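Side-chain contact in short-chain dehydrogenase/reductase SDR (PDB 5VA8), which binds NADP in a Rossmann-type fold and probably acts as an NADP-dependent oxidoreductase of the short-chain dehydrogenase/reductase family: residues 240-245 / 249-254. Numbering follows the deposited sequence.
Sequences CAFLCS and GYITGQ
I251 reaches helix 233-243 with two separate branches, a small example of how a β-branched residue can engage two neighbours at once. Its CG2 methyl, set anti to the backbone N, meets L243 CD2 at 4.1 Å, the two side chains crossing at about a right angle. The other arm, CG1, lies anti to the carbonyl carbon (chi1 -57°) and carries CD1 to the rim of the F242 ring, 4.3 Å from CE2 and near the ring plane. In the Rossmann-type fold of the short-chain dehydrogenases/reductases, this buried apolar cluster packs helix 233-243 against the loop that leads into the last parallel strand, 255-258, whose W256 touches F242, L243 and I251 alike. The F242 ring also meets F242 of the second subunit. Over one face of the F242 ring of this chain stands S245 OG, 4.3 Å above the plane and offset toward the rim; the same hydroxyl donates to F242 O at 2.7 Å, in the carbonyl plane and on a lone pair. That oxygen accepts S245 N as well, at 3.0 Å, so both the side-chain hydroxyl and the backbone N of S245 grip it.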
loop_
_atom_site.group_PDB
_atom_site.type_symbol
_atom_site.label_atom_id
_atom_site.label_comp_id
_atom_site.label_asym_id
_atom_site.label_seq_id
_atom_site.Cartn_x
_atom_site.Cartn_y
_atom_site.Cartn_z
ATOM N N CYS A 240 -18.229 -9.621 8.309
ATOM C CA CYS A 240 -18.813 -10.044 7.044
ATOM C C CYS A 240 -20.251 -9.545 6.910
ATOM O O CYS A 240 -20.644 -9.014 5.866
ATOM C CB CYS A 240 -18.761 -11.566 6.945
ATOM S SG CYS A 240 -19.420 -12.230 5.393
ATOM N N ALA A 241 -21.047 -9.698 7.970
ATOM C CA ALA A 241 -22.440 -9.265 7.908
ATOM C C ALA A 241 -22.535 -7.764 7.678
ATOM O O ALA A 241 -23.387 -7.301 6.913
ATOM C CB ALA A 241 -23.184 -9.667 9.184
ATOM N N PHE A 242 -21.654 -6.978 8.314
ATOM C CA PHE A 242 -21.701 -5.542 8.059
ATOM C C PHE A 242 -21.417 -5.231 6.589
ATOM O O PHE A 242 -22.118 -4.413 5.974
ATOM C CB PHE A 242 -20.727 -4.783 8.956
ATOM C CG PHE A 242 -20.838 -3.299 8.779
ATOM C CD1 PHE A 242 -21.854 -2.607 9.407
ATOM C CD2 PHE A 242 -20.008 -2.626 7.899
ATOM C CE1 PHE A 242 -22.003 -1.230 9.223
ATOM C CE2 PHE A 242 -20.158 -1.252 7.704
ATOM C CZ PHE A 242 -21.153 -0.566 8.365
ATOM N N LEU A 243 -20.398 -5.872 6.005
ATOM C CA LEU A 243 -20.117 -5.653 4.586
ATOM C C LEU A 243 -21.305 -6.042 3.724
ATOM O O LEU A 243 -21.539 -5.432 2.671
ATOM C CB LEU A 243 -18.892 -6.451 4.139
ATOM C CG LEU A 243 -17.526 -5.901 4.549
ATOM C CD1 LEU A 243 -16.448 -6.921 4.199
ATOM C CD2 LEU A 243 -17.245 -4.558 3.881
ATOM N N CYS A 244 -22.065 -7.040 4.152
ATOM C CA CYS A 244 -23.191 -7.499 3.358
ATOM C C CYS A 244 -24.441 -6.657 3.554
ATOM O O CYS A 244 -25.445 -6.919 2.888
ATOM C CB CYS A 244 -23.502 -8.963 3.689
ATOM S SG CYS A 244 -22.219 -10.121 3.145
ATOM N N SER A 245 -24.394 -5.651 4.423
ATOM C CA SER A 245 -25.579 -4.910 4.824
ATOM C C SER A 245 -25.883 -3.767 3.858
ATOM O O SER A 245 -25.081 -3.393 2.995
ATOM C CB SER A 245 -25.401 -4.335 6.228
ATOM O OG SER A 245 -24.550 -3.194 6.182
ATOM N N GLY A 249 -22.971 -0.062 1.295
ATOM C CA GLY A 249 -23.054 0.031 -0.155
ATOM C C GLY A 249 -22.051 0.974 -0.799
ATOM O O GLY A 249 -21.953 0.986 -2.030
ATOM N N TYR A 250 -21.325 1.769 -0.010
ATOM C CA TYR A 250 -20.299 2.663 -0.535
ATOM C C TYR A 250 -18.897 2.130 -0.265
ATOM O O TYR A 250 -17.918 2.865 -0.432
ATOM C CB TYR A 250 -20.457 4.071 0.054
ATOM C CG TYR A 250 -20.085 5.192 -0.891
ATOM C CD1 TYR A 250 -20.657 5.268 -2.161
ATOM C CD2 TYR A 250 -19.210 6.208 -0.498
ATOM C CE1 TYR A 250 -20.342 6.306 -3.036
ATOM C CE2 TYR A 250 -18.886 7.257 -1.364
ATOM C CZ TYR A 250 -19.470 7.296 -2.633
ATOM O OH TYR A 250 -19.157 8.329 -3.488
ATOM N N ILE A 251 -18.793 0.868 0.146
ATOM C CA ILE A 251 -17.520 0.193 0.380
ATOM C C ILE A 251 -17.388 -0.870 -0.699
ATOM O O ILE A 251 -18.159 -1.841 -0.716
ATOM C CB ILE A 251 -17.466 -0.438 1.780
ATOM C CG1 ILE A 251 -17.712 0.621 2.863
ATOM C CG2 ILE A 251 -16.131 -1.150 1.996
ATOM C CD1 ILE A 251 -17.977 0.051 4.255
ATOM N N THR A 252 -16.442 -0.690 -1.621
ATOM C CA THR A 252 -16.186 -1.752 -2.587
ATOM C C THR A 252 -14.721 -1.745 -3.002
ATOM O O THR A 252 -14.037 -0.718 -2.939
ATOM C CB THR A 252 -17.106 -1.664 -3.816
ATOM O OG1 THR A 252 -17.043 -2.913 -4.510
ATOM C CG2 THR A 252 -16.696 -0.516 -4.782
ATOM N N GLY A 253 -14.235 -2.925 -3.387
ATOM C CA GLY A 253 -12.829 -3.051 -3.722
ATOM C C GLY A 253 -11.893 -2.937 -2.540
ATOM O O GLY A 253 -10.703 -2.674 -2.735
ATOM N N GLN A 254 -12.392 -3.123 -1.324
ATOM C CA GLN A 254 -11.591 -2.902 -0.125
ATOM C C GLN A 254 -11.116 -4.218 0.470
ATOM O O GLN A 254 -11.805 -5.245 0.409
ATOM C CB GLN A 254 -12.382 -2.118 0.921
ATOM C CG GLN A 254 -12.768 -0.707 0.430
ATOM C CD GLN A 254 -11.597 0.032 -0.220
ATOM O OE1 GLN A 254 -10.562 0.269 0.422
ATOM N NE2 GLN A 254 -11.745 0.378 -1.497
#